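Local atomic coordinates of pyridoxamine 5-phosphate-dependent dehydrase (Escherichia coli, PDB entry 3B8X), a protein that removes the C3'-hydroxyl group of GDP-4-keto-6-deoxy-D-mannose by combined transamination and deoxygenation in the biosynthesis of L-colitose. Residues K50-V55 against G197-T202; M54-S59 against Y249-L254; L159-E164 against M181-S186. The protein carries 1 engineered substitution. One frame throughout, in Å; residues are numbered along the deposited sequence. Where two conformers were deposited one is given.

Contact 1 of 3, residues K50-V55 against G197-T202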
loop_
_atom_site.group_PDB
_atom_site.type_symbol
_atom_site.label_atom_id
_atom_site.label_comp_id
_atom_site.label_asym_id
_atom_site.label_seq_id
_atom_site.Cartn_x
_atom_site.Cartn_y
_atom_site.Cartn_z
ATOM N N LYS B 50 -10.383 1.274 21.550
ATOM C CA LYS B 50 -11.730 0.844 21.218
ATOM C C LYS B 50 -11.715 0.165 19.874
ATOM O O LYS B 50 -12.492 -0.750 19.630
ATOM C CB LYS B 50 -12.729 1.994 21.153
ATOM C CG LYS B 50 -12.624 2.954 22.339
ATOM C CD LYS B 50 -13.507 4.189 22.176
ATOM C CE LYS B 50 -14.761 4.109 23.042
ATOM N NZ LYS B 50 -15.982 3.709 22.264
ATOM N N TYR B 51 -10.855 0.640 18.981
ATOM C CA TYR B 51 -10.878 0.114 17.639
ATOM C C TYR B 51 -9.518 -0.250 17.122
ATOM O O TYR B 51 -8.516 0.330 17.527
ATOM C CB TYR B 51 -11.376 1.218 16.722
ATOM C CG TYR B 51 -12.686 1.779 17.120
ATOM C CD1 TYR B 51 -12.774 3.036 17.688
ATOM C CD2 TYR B 51 -13.852 1.077 16.859
ATOM C CE1 TYR B 51 -13.997 3.557 18.042
ATOM C CE2 TYR B 51 -15.073 1.605 17.166
ATOM C CZ TYR B 51 -15.131 2.841 17.764
ATOM O OH TYR B 51 -16.355 3.354 18.074
ATOM N N ALA B 52 -9.523 -1.119 16.119
ATOM C CA ALA B 52 -8.300 -1.521 15.430
ATOM C C ALA B 52 -8.617 -1.722 13.941
ATOM O O ALA B 52 -9.697 -2.243 13.597
ATOM C CB ALA B 52 -7.746 -2.814 16.034
ATOM N N VAL B 53 -7.726 -1.236 13.073
ATOM C CA VAL B 53 -7.876 -1.403 11.615
ATOM C C VAL B 53 -6.585 -1.982 11.079
ATOM O O VAL B 53 -5.587 -1.286 11.051
ATOM C CB VAL B 53 -8.132 -0.128 10.810
ATOM C CG1 VAL B 53 -8.232 -0.488 9.333
ATOM C CG2 VAL B 53 -9.439 0.595 11.230
ATOM N N MET B 54 -6.628 -3.228 10.619
ATOM C CA MET B 54 -5.460 -3.893 10.034
ATOM C C MET B 54 -5.216 -3.490 8.586
ATOM O O MET B 54 -6.157 -3.356 7.820
ATOM C CB MET B 54 -5.644 -5.382 10.029
ATOM C CG MET B 54 -4.317 -6.132 9.697
ATOM S SD MET B 54 -4.621 -7.923 9.556
ATOM C CE MET B 54 -2.967 -8.653 9.617
ATOM N N VAL B 55 -3.962 -3.278 8.234
ATOM C CA VAL B 55 -3.614 -2.820 6.896
ATOM C C VAL B 55 -2.422 -3.593 6.395
ATOM O O VAL B 55 -1.852 -4.432 7.085
ATOM C CB VAL B 55 -3.328 -1.286 6.812
ATOM C CG1 VAL B 55 -4.644 -0.502 6.984
ATOM C CG2 VAL B 55 -2.343 -0.870 7.859
ATOM N N GLY B 197 2.326 -6.683 7.530
ATOM C CA GLY B 197 1.070 -6.347 8.174
ATOM C C GLY B 197 1.281 -5.082 8.999
ATOM O O GLY B 197 2.381 -4.849 9.493
ATOM N N GLY B 198 0.197 -4.328 9.179
ATOM C CA GLY B 198 0.235 -3.140 10.006
ATOM C C GLY B 198 -1.147 -2.988 10.659
ATOM O O GLY B 198 -2.057 -3.730 10.350
ATOM N N CYS B 199 -1.284 -2.045 11.581
ATOM C CA CYS B 199 -2.563 -1.832 12.237
ATOM C C CYS B 199 -2.589 -0.423 12.778
ATOM O O CYS B 199 -1.562 0.080 13.226
ATOM C CB CYS B 199 -2.684 -2.786 13.415
ATOM S SG CYS B 199 -4.389 -3.248 13.811
ATOM N N ILE B 200 -3.765 0.185 12.747
ATOM C CA ILE B 200 -3.950 1.521 13.313
ATOM C C ILE B 200 -4.993 1.296 14.381
ATOM O O ILE B 200 -6.004 0.661 14.127
ATOM C CB ILE B 200 -4.538 2.569 12.318
ATOM C CG1 ILE B 200 -3.693 2.599 11.031
ATOM C CG2 ILE B 200 -4.500 3.971 12.982
ATOM C CD1 ILE B 200 -4.389 1.899 9.832
ATOM N N VAL B 201 -4.756 1.848 15.564
ATOM C CA VAL B 201 -5.706 1.738 16.651
ATOM C C VAL B 201 -6.125 3.178 17.024
ATOM O O VAL B 201 -5.365 4.132 16.834
ATOM C CB VAL B 201 -5.111 0.992 17.896
ATOM C CG1 VAL B 201 -4.470 -0.322 17.479
ATOM C CG2 VAL B 201 -4.109 1.871 18.619
ATOM N N THR B 202 -7.355 3.299 17.518
ATOM C CA THR B 202 -7.921 4.573 17.940
ATOM C C THR B 202 -9.135 4.309 18.818
ATOM O O THR B 202 -9.609 3.155 18.961
ATOM C CB THR B 202 -8.227 5.514 16.745
ATOM O OG1 THR B 202 -8.754 6.767 17.198
ATOM C CG2 THR B 202 -9.198 4.852 15.771
#

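Contact 2 of 3, residues M54-S59 against Y249-L254. With G4M ([(2R,3S,4R,5R)-5-(2-amino-6-oxo-1,6-dihydro-9H-purin-9-yl)-3,4-dihydroxytetrahydrofuran-2-yl]methyl (2R,3S,4S,5S,6R)-3,4-dihydroxy-5-[({3-hydroxy-2-methyl-5-[(phosphonooxy)methyl]pyridin-4-yl}methyl)amino]-6-methyltetrahydro-2H-pyran-2-yl dihydrogen diphosphate), chain O.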
loop_
_atom_site.group_PDB
_atom_site.type_symbol
_atom_site.label_atom_id
_atom_site.label_comp_id
_atom_site.label_asym_id
_atom_site.label_seq_id
_atom_site.Cartn_x
_atom_site.Cartn_y
_atom_site.Cartn_z
ATOM N N MET B 54 -6.628 -3.228 10.619
ATOM C CA MET B 54 -5.460 -3.893 10.034
ATOM C C MET B 54 -5.216 -3.490 8.586
ATOM O O MET B 54 -6.157 -3.356 7.820
ATOM C CB MET B 54 -5.644 -5.382 10.029
ATOM C CG MET B 54 -4.317 -6.132 9.697
ATOM S SD MET B 54 -4.621 -7.923 9.556
ATOM C CE MET B 54 -2.967 -8.653 9.617
ATOM N N VAL B 55 -3.962 -3.278 8.234
ATOM C CA VAL B 55 -3.614 -2.820 6.896
ATOM C C VAL B 55 -2.422 -3.593 6.395
ATOM O O VAL B 55 -1.852 -4.432 7.085
ATOM C CB VAL B 55 -3.328 -1.286 6.812
ATOM C CG1 VAL B 55 -4.644 -0.502 6.984
ATOM C CG2 VAL B 55 -2.343 -0.870 7.859
ATOM N N SER B 56 -2.077 -3.348 5.154
ATOM C CA SER B 56 -1.014 -4.109 4.546
ATOM C C SER B 56 0.359 -4.066 5.216
ATOM O O SER B 56 1.102 -5.011 5.048
ATOM C CB SER B 56 -0.967 -3.784 3.047
ATOM O OG SER B 56 -0.478 -2.453 2.818
ATOM N N SER B 57 0.743 -2.991 5.908
ATOM C CA SER B 57 2.071 -2.923 6.563
ATOM C C SER B 57 2.041 -1.766 7.560
ATOM O O SER B 57 1.066 -0.998 7.606
ATOM C CB SER B 57 3.224 -2.691 5.564
ATOM O OG SER B 57 3.027 -1.457 4.890
ATOM N N GLY B 58 3.057 -1.693 8.408
ATOM C CA GLY B 58 3.125 -0.593 9.362
ATOM C C GLY B 58 3.329 0.720 8.565
ATOM O O GLY B 58 2.949 1.790 9.027
ATOM N N SER B 59 3.918 0.642 7.372
ATOM C CA SER B 59 4.087 1.850 6.546
ATOM C C SER B 59 2.736 2.361 6.036
ATOM O O SER B 59 2.469 3.553 6.069
ATOM C CB SER B 59 5.039 1.612 5.352
ATOM O OG SER B 59 6.333 1.186 5.770
ATOM N N TYR B 249 -6.994 4.480 -0.626
ATOM C CA TYR B 249 -6.042 3.569 -1.271
ATOM C C TYR B 249 -6.639 2.198 -1.207
ATOM O O TYR B 249 -7.709 1.990 -0.660
ATOM C CB TYR B 249 -4.769 3.503 -0.362
ATOM C CG TYR B 249 -4.067 4.849 -0.209
ATOM C CD1 TYR B 249 -4.401 5.734 0.839
ATOM C CD2 TYR B 249 -3.118 5.268 -1.154
ATOM C CE1 TYR B 249 -3.801 7.021 0.908
ATOM C CE2 TYR B 249 -2.536 6.574 -1.109
ATOM C CZ TYR B 249 -2.856 7.442 -0.048
ATOM O OH TYR B 249 -2.250 8.707 0.049
ATOM N N ASN B 250 -5.921 1.243 -1.765
ATOM C CA ASN B 250 -6.259 -0.138 -1.471
ATOM C C ASN B 250 -4.997 -0.600 -0.720
ATOM O O ASN B 250 -3.942 -0.831 -1.344
ATOM C CB ASN B 250 -6.428 -1.022 -2.692
ATOM C CG ASN B 250 -6.420 -2.513 -2.332
ATOM O OD1 ASN B 250 -6.211 -2.868 -1.167
ATOM N ND2 ASN B 250 -6.625 -3.398 -3.334
ATOM N N VAL B 251 -5.070 -0.654 0.611
ATOM C CA VAL B 251 -3.987 -1.177 1.457
ATOM C C VAL B 251 -4.532 -2.270 2.383
ATOM O O VAL B 251 -4.186 -2.381 3.549
ATOM C CB VAL B 251 -3.258 -0.091 2.262
ATOM C CG1 VAL B 251 -2.581 0.878 1.256
ATOM C CG2 VAL B 251 -4.261 0.636 3.149
ATOM N N ARG B 252 -5.449 -3.053 1.847
ATOM C CA ARG B 252 -6.030 -4.115 2.616
ATOM C C ARG B 252 -4.964 -5.188 2.897
ATOM O O ARG B 252 -4.043 -5.365 2.095
ATOM C CB ARG B 252 -7.163 -4.741 1.784
ATOM C CG ARG B 252 -8.384 -3.874 1.592
ATOM C CD ARG B 252 -9.434 -4.688 0.876
ATOM N NE ARG B 252 -9.057 -5.154 -0.458
ATOM C CZ ARG B 252 -9.916 -5.289 -1.464
ATOM N NH1 ARG B 252 -11.206 -5.013 -1.276
ATOM N NH2 ARG B 252 -9.493 -5.710 -2.656
ATOM N N PRO B 253 -5.062 -5.883 4.036
ATOM C CA PRO B 253 -4.119 -6.957 4.318
ATOM C C PRO B 253 -4.782 -8.189 3.734
ATOM O O PRO B 253 -5.965 -8.161 3.402
ATOM C CB PRO B 253 -4.179 -7.114 5.865
ATOM C CG PRO B 253 -5.519 -6.499 6.296
ATOM C CD PRO B 253 -6.046 -5.685 5.127
ATOM N N LEU B 254 -4.061 -9.306 3.727
ATOM C CA LEU B 254 -4.623 -10.564 3.219
ATOM C C LEU B 254 -5.353 -11.303 4.329
ATOM O O LEU B 254 -5.006 -11.162 5.502
ATOM C CB LEU B 254 -3.513 -11.446 2.675
ATOM C CG LEU B 254 -2.923 -10.870 1.379
ATOM C CD1 LEU B 254 -1.773 -11.716 0.914
ATOM C CD2 LEU B 254 -3.997 -10.743 0.332
HETATM O OP3 G4M O . 8.033 -2.505 7.876
HETATM P PL G4M O . 6.594 -1.863 8.054
HETATM O OP1 G4M O . 6.047 -1.158 6.698
HETATM O OP2 G4M O . 5.564 -3.011 8.505
HETATM O OP4 G4M O . 6.639 -0.813 9.298
HETATM C C5B G4M O . 7.278 0.350 8.856
HETATM C C5L G4M O . 7.810 1.041 10.053
HETATM C C6L G4M O . 7.167 2.179 10.519
HETATM N N1L G4M O . 7.664 2.835 11.543
HETATM C C2L G4M O . 8.759 2.471 12.175
HETATM C C2A G4M O . 9.300 3.309 13.309
HETATM C C3L G4M O . 9.456 1.321 11.815
HETATM O O3L G4M O . 10.610 1.040 12.458
HETATM C C4L G4M O . 8.940 0.552 10.723
HETATM C C4A G4M O . 9.581 -0.609 10.269
HETATM N N4A G4M O . 10.718 -0.958 10.792
HETATM C C4G G4M O . 11.304 -2.191 10.402
HETATM C C5G G4M O . 12.812 -2.122 10.418
HETATM C C6G G4M O . 13.312 -1.553 11.747
HETATM O O5G G4M O . 13.166 -3.500 10.374
HETATM C C3G G4M O . 10.891 -2.593 8.976
HETATM O O3G G4M O . 9.930 -3.636 9.085
HETATM C C2G G4M O . 12.128 -3.150 8.213
HETATM O O2G G4M O . 11.747 -3.873 7.038
HETATM C C1G G4M O . 12.929 -4.077 9.097
HETATM O O1G G4M O . 14.226 -4.136 8.517
HETATM P P2 G4M O . 15.014 -5.517 8.524
HETATM O O3P G4M O . 14.963 -6.173 10.001
HETATM O O4P G4M O . 16.578 -5.183 8.252
HETATM O OPP G4M O . 14.250 -6.373 7.391
HETATM P P G4M O . 15.022 -7.723 6.982
HETATM O O1P G4M O . 16.570 -7.646 6.523
HETATM O O2P G4M O . 14.124 -8.174 5.747
HETATM O "O5'" G4M O . 14.696 -8.854 8.038
HETATM C "C5'" G4M O . 15.660 -8.882 9.070
HETATM C "C4'" G4M O . 16.133 -10.321 9.205
HETATM O "O4'" G4M O . 14.991 -11.221 9.099
HETATM C "C3'" G4M O . 17.077 -10.679 8.034
HETATM O "O3'" G4M O . 18.006 -11.626 8.542
HETATM C "C2'" G4M O . 16.126 -11.306 6.991
HETATM O "O2'" G4M O . 16.861 -12.262 6.217
HETATM C "C1'" G4M O . 15.166 -12.037 7.918
HETATM N N9 G4M O . 13.873 -12.283 7.272
HETATM C C8 G4M O . 12.980 -11.332 6.892
HETATM N N7 G4M O . 11.924 -11.941 6.390
HETATM C C4 G4M O . 13.342 -13.522 7.014
HETATM C C5 G4M O . 12.068 -13.306 6.439
HETATM C C6 G4M O . 11.263 -14.446 6.076
HETATM O O6 G4M O . 10.149 -14.353 5.583
HETATM N N3 G4M O . 13.788 -14.769 7.193
HETATM C C2 G4M O . 13.044 -15.803 6.836
HETATM N N1 G4M O . 11.795 -15.669 6.285
HETATM N N2 G4M O . 13.531 -17.061 7.013
#

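Contact 3 of 3, residues L159-E164 against M181-S186. With G4M ([(2R,3S,4R,5R)-5-(2-amino-6-oxo-1,6-dihydro-9H-purin-9-yl)-3,4-dihydroxytetrahydrofuran-2-yl]methyl (2R,3S,4S,5S,6R)-3,4-dihydroxy-5-[({3-hydroxy-2-methyl-5-[(phosphonooxy)methyl]pyridin-4-yl}methyl)amino]-6-methyltetrahydro-2H-pyran-2-yl dihydrogen diphosphate), chain O.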
loop_
_atom_site.group_PDB
_atom_site.type_symbol
_atom_site.label_atom_id
_atom_site.label_comp_id
_atom_site.label_asym_id
_atom_site.label_seq_id
_atom_site.Cartn_x
_atom_site.Cartn_y
_atom_site.Cartn_z
ATOM N N LEU B 159 0.118 11.719 18.038
ATOM C CA LEU B 159 0.053 10.464 17.269
ATOM C C LEU B 159 1.203 9.620 17.739
ATOM O O LEU B 159 2.172 10.191 18.162
ATOM C CB LEU B 159 0.320 10.760 15.814
ATOM C CG LEU B 159 -0.827 11.647 15.308
ATOM C CD1 LEU B 159 -0.516 12.163 13.918
ATOM C CD2 LEU B 159 -2.157 10.900 15.406
ATOM N N GLU B 160 1.148 8.295 17.625
ATOM C CA GLU B 160 2.320 7.496 17.982
ATOM C C GLU B 160 2.585 6.593 16.808
ATOM O O GLU B 160 1.652 6.034 16.232
ATOM C CB GLU B 160 2.000 6.519 19.109
ATOM C CG GLU B 160 2.064 7.087 20.514
ATOM C CD GLU B 160 1.580 6.076 21.541
ATOM O OE1 GLU B 160 2.385 5.248 22.020
ATOM O OE2 GLU B 160 0.364 6.051 21.834
ATOM N N ASP B 161 3.848 6.450 16.443
ATOM C CA ASP B 161 4.210 5.468 15.442
ATOM C C ASP B 161 4.741 4.389 16.406
ATOM O O ASP B 161 5.766 4.601 17.044
ATOM C CB ASP B 161 5.315 5.982 14.495
ATOM C CG ASP B 161 5.931 4.843 13.638
ATOM O OD1 ASP B 161 5.753 3.685 14.074
ATOM O OD2 ASP B 161 6.564 5.099 12.558
ATOM N N ASN B 162 3.968 3.328 16.619
ATOM C CA ASN B 162 4.369 2.250 17.496
ATOM C C ASN B 162 4.814 0.960 16.787
ATOM O O ASN B 162 4.779 -0.122 17.363
ATOM C CB ASN B 162 3.269 1.865 18.484
ATOM C CG ASN B 162 3.849 1.267 19.806
ATOM O OD1 ASN B 162 4.838 1.762 20.357
ATOM N ND2 ASN B 162 3.223 0.216 20.309
ATOM N N CYS B 163 5.389 1.114 15.613
ATOM C CA CYS B 163 5.818 -0.027 14.856
ATOM C C CYS B 163 7.021 -0.771 15.433
ATOM O O CYS B 163 7.261 -1.911 15.017
ATOM C CB CYS B 163 6.035 0.406 13.391
ATOM S SG CYS B 163 4.493 0.842 12.518
ATOM N N GLU B 164 7.771 -0.173 16.365
ATOM C CA GLU B 164 8.930 -0.870 16.914
ATOM C C GLU B 164 8.689 -1.239 18.348
ATOM O O GLU B 164 9.533 -1.893 18.954
ATOM C CB GLU B 164 10.224 -0.041 16.840
ATOM C CG GLU B 164 10.523 0.434 15.419
ATOM C CD GLU B 164 11.753 1.313 15.301
ATOM O OE1 GLU B 164 12.459 1.520 16.308
ATOM O OE2 GLU B 164 12.001 1.834 14.186
ATOM N N MET B 181 -4.236 8.381 17.549
ATOM C CA MET B 181 -3.988 7.162 16.754
ATOM C C MET B 181 -2.650 6.571 17.121
ATOM O O MET B 181 -1.720 7.302 17.510
ATOM C CB MET B 181 -3.981 7.438 15.250
ATOM C CG MET B 181 -5.392 7.324 14.655
ATOM S SD MET B 181 -5.496 7.767 12.924
ATOM C CE MET B 181 -5.333 9.509 13.023
ATOM N N GLY B 182 -2.522 5.267 16.885
ATOM C CA GLY B 182 -1.295 4.566 17.116
ATOM C C GLY B 182 -1.075 3.517 16.039
ATOM O O GLY B 182 -1.971 2.741 15.718
ATOM N N THR B 183 0.146 3.434 15.532
ATOM C CA THR B 183 0.413 2.437 14.487
ATOM C C THR B 183 1.273 1.278 14.956
ATOM O O THR B 183 2.126 1.454 15.817
ATOM C CB THR B 183 1.014 3.075 13.211
ATOM O OG1 THR B 183 2.245 3.770 13.519
ATOM C CG2 THR B 183 0.010 4.013 12.504
ATOM N N PHE B 184 1.032 0.092 14.398
ATOM C CA PHE B 184 1.847 -1.079 14.699
ATOM C C PHE B 184 2.247 -1.771 13.396
ATOM O O PHE B 184 1.631 -1.552 12.337
ATOM C CB PHE B 184 1.116 -2.104 15.568
ATOM C CG PHE B 184 0.658 -1.580 16.871
ATOM C CD1 PHE B 184 -0.337 -0.626 16.916
ATOM C CD2 PHE B 184 1.117 -2.140 18.058
ATOM C CE1 PHE B 184 -0.834 -0.172 18.113
ATOM C CE2 PHE B 184 0.582 -1.700 19.297
ATOM C CZ PHE B 184 -0.372 -0.689 19.313
ATOM N N SER B 185 3.296 -2.579 13.466
ATOM C CA SER B 185 3.737 -3.357 12.307
ATOM C C SER B 185 3.795 -4.813 12.721
ATOM O O SER B 185 4.123 -5.145 13.867
ATOM C CB SER B 185 5.143 -2.945 11.844
ATOM O OG SER B 185 5.761 -3.945 11.011
ATOM N N SER B 186 3.472 -5.700 11.787
ATOM C CA SER B 186 3.631 -7.137 12.060
ATOM C C SER B 186 4.554 -7.735 10.981
ATOM O O SER B 186 4.285 -8.819 10.425
ATOM C CB SER B 186 2.288 -7.889 12.206
ATOM O OG SER B 186 1.351 -7.533 11.202
HETATM O OP3 G4M O . 8.033 -2.505 7.876
HETATM P PL G4M O . 6.594 -1.863 8.054
HETATM O OP1 G4M O . 6.047 -1.158 6.698
HETATM O OP2 G4M O . 5.564 -3.011 8.505
HETATM O OP4 G4M O . 6.639 -0.813 9.298
HETATM C C5B G4M O . 7.278 0.350 8.856
HETATM C C5L G4M O . 7.810 1.041 10.053
HETATM C C6L G4M O . 7.167 2.179 10.519
HETATM N N1L G4M O . 7.664 2.835 11.543
HETATM C C2L G4M O . 8.759 2.471 12.175
HETATM C C2A G4M O . 9.300 3.309 13.309
HETATM C C3L G4M O . 9.456 1.321 11.815
HETATM O O3L G4M O . 10.610 1.040 12.458
HETATM C C4L G4M O . 8.940 0.552 10.723
HETATM C C4A G4M O . 9.581 -0.609 10.269
HETATM N N4A G4M O . 10.718 -0.958 10.792
HETATM C C4G G4M O . 11.304 -2.191 10.402
HETATM C C5G G4M O . 12.812 -2.122 10.418
HETATM C C6G G4M O . 13.312 -1.553 11.747
HETATM O O5G G4M O . 13.166 -3.500 10.374
HETATM C C3G G4M O . 10.891 -2.593 8.976
HETATM O O3G G4M O . 9.930 -3.636 9.085
HETATM C C2G G4M O . 12.128 -3.150 8.213
HETATM O O2G G4M O . 11.747 -3.873 7.038
HETATM C C1G G4M O . 12.929 -4.077 9.097
HETATM O O1G G4M O . 14.226 -4.136 8.517
HETATM P P2 G4M O . 15.014 -5.517 8.524
HETATM O O3P G4M O . 14.963 -6.173 10.001
HETATM O O4P G4M O . 16.578 -5.183 8.252
HETATM O OPP G4M O . 14.250 -6.373 7.391
HETATM P P G4M O . 15.022 -7.723 6.982
HETATM O O1P G4M O . 16.570 -7.646 6.523
HETATM O O2P G4M O . 14.124 -8.174 5.747
HETATM O "O5'" G4M O . 14.696 -8.854 8.038
HETATM C "C5'" G4M O . 15.660 -8.882 9.070
HETATM C "C4'" G4M O . 16.133 -10.321 9.205
HETATM O "O4'" G4M O . 14.991 -11.221 9.099
HETATM C "C3'" G4M O . 17.077 -10.679 8.034
HETATM O "O3'" G4M O . 18.006 -11.626 8.542
HETATM C "C2'" G4M O . 16.126 -11.306 6.991
HETATM O "O2'" G4M O . 16.861 -12.262 6.217
HETATM C "C1'" G4M O . 15.166 -12.037 7.918
HETATM N N9 G4M O . 13.873 -12.283 7.272
HETATM C C8 G4M O . 12.980 -11.332 6.892
HETATM N N7 G4M O . 11.924 -11.941 6.390
HETATM C C4 G4M O . 13.342 -13.522 7.014
HETATM C C5 G4M O . 12.068 -13.306 6.439
HETATM C C6 G4M O . 11.263 -14.446 6.076
HETATM O O6 G4M O . 10.149 -14.353 5.583
HETATM N N3 G4M O . 13.788 -14.769 7.193
HETATM C C2 G4M O . 13.044 -15.803 6.836
HETATM N N1 G4M O . 11.795 -15.669 6.285
HETATM N N2 G4M O . 13.531 -17.061 7.013
HETATM O O HOH W 1 4.248 -2.743 16.209
#

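Contact 1 of 3, residues K50-V55 against G197-T202
Six backbone hydrogen bonds join strands 51-55 and 198-202, whose axes run at 159° and so define an antiparallel pair. Tyr51-Thr202, Val53-Ile200 and Val55-Gly198 are the hydrogen-bonded pairs, each closed in both directions. The straightest bond is Val55 N to Gly198 O (2.9 Å, N-H...O 172°), whereas Tyr51 N meets Thr202 O nearly along its C=O axis at 2.8 Å. Between them, in the non-hydrogen-bonded pairs Ala52-Val201 and Met54-Cys199, CA-H groups point at carbonyls, as with Cys199 CA and Val53 O at 3.3 Å. Met54 CG also touches a carbonyl, 3.4 Å from Gly198 O. At the start of strand 51-55 two residues, Lys50 and Tyr51, stand opposite the single Thr202, the pattern of a classic beta bulge.

Apolar packing differs on the two faces. On the face with Val53, Val55 and Ile200, the CD1 tip of Ile200 meets Val55 CG1 at 3.7 Å, the two side chains crossing at about a right angle. Val55 CG2 lies 3.7 Å from Gly198 C. On the other face Ala52 CB touches Cys199 SG (4.0 Å).

Polar and aromatic contacts gather at the bulge. Thr202 O lies at the edge of the Tyr51 ring, 3.4 Å from CD1, and the ring stacks with Tyr208.

Within this chain, strand 51-55 is an outermost strand of the mixed sheet, and 198-202 is antiparallel to both its neighbours, a hallmark of the aspartate aminotransferase fold.

Contact 2 of 3, residues M54-S59 against Y249-L254
Met54 and Pro253 carry the apolar half of this contact, crossing obliquely. The methionine is extended, with CG anti to its backbone N (chi1 -168°), so that CG and SD pass in turn along the proline ring. Met54 CG approaches Pro253 CG to 3.6 Å, and Met54 SD lies 3.8 Å from Pro253 CB. Pro253 CG and CD also lie against Met54 O.

Val55 and Val251 stand differently: their side chains lie side by side and point the same way, Val55 CG1 reaching Val251 CG2 at 4.0 Å. Beside them runs the single hydrogen bond between the segments, from Ser56 N to Val251 O (2.8 Å), bent at 140° and arriving above the carbonyl plane. Ser56 OG takes the crowded position between its backbone N and carbonyl carbon (chi1 71°), facing Val251 CB, while its polar partner is Thr60 OG1.

Within 249-254, Asn250 OD1 accepts from Arg252 N at 3.1 Å, an Asx turn that fixes the amide's direction. Its ND2 reaches Glu196 of the second subunit and the phosphate of another bound ligand molecule, and Arg252 forms a salt bridge with that same Glu196.

Beyond Ser56 the chain turns to the phosphate of G4M: Gly58 N donates to OP2 (2.8 Å), and Ser59 N and OG both donate to OP1, OG at 2.5 Å. The N-terminal end of helix 58-68 would be expected to stabilise the phosphate's negative charge. The contact therefore sits where strand 51-55 passes into helix 58-68, with Ser57 as N-cap; helix 34-47 packs on Met54 and Pro253, and segment 249-254 leads into helix 255-286.

Contact 3 of 3, residues L159-E164 against M181-S186
Parallel strands 159-161 and 181-185 (axes 8° apart) are joined through Glu160, whose N donates to Met181 O at 3.0 Å in the carbonyl plane and whose O accepts from Thr183 N at 3.1 Å. Asn162 N to Thr183 O adds a weak, bent bond. Beyond it water 1 bridges the segments, accepting from Ser185 N and probably donating to Asn162 O.

Leu159 and Met181 pack side by side, CD2 to CB 3.9 Å. Asn162 ND2 touches Phe184 CE2 at 3.4 Å, amide and ring planes 89° apart, while Asn136 ND2 bonds its OD1. Cys163 SG, anti to the carbonyl carbon, packs on the 184-185 backbone, and Cys163 CB lies 3.5 Å from G4M N1L.

Asp161 OD1 accepts from Cys163 N (166°), an Asx turn, while OD2 lies 2.7 Å from G4M N1L and is also bonded by Thr93 OG1 and Asn62 ND2. Thr183 OG1 in turn holds this second-shell Asn62. G4M O3L donates to Glu164 OE2 over 2.4 Å, and Ser185 OG donates to OP2 at 2.7 Å.

An aspartate at the pyridine nitrogen is consistent with a protonated ring, as in related aminotransferases; the very short Glu164 bond, allowing for coordinate error, would fit a strong, charge-assisted hydrogen bond.

All three contacts are buried and involve the same sheet; contacts 2 and 3 bind the ligand, while contact 1 touches it only at Gly197. Contact 1 pairs an outermost strand by regular antiparallel bonds and apolar packing. Contact 2 starts from the same strand, sharing Met54 and Val55, yet meets a loop through one hydrogen bond and a proline, at the boundary with the second subunit. Contact 3, nearest the chain's centre, is parallel and richest in polar side chains. Strands 181-185 and 198-202 connect it to contact 1, probably through Phe184 N to Cys199 O. Contacts 2 and 3 meet where Gly58 packs on Cys163 and Ser185; both hold the phosphate, and contact 3 adds Asp161 and Glu164 at the pyridine ring.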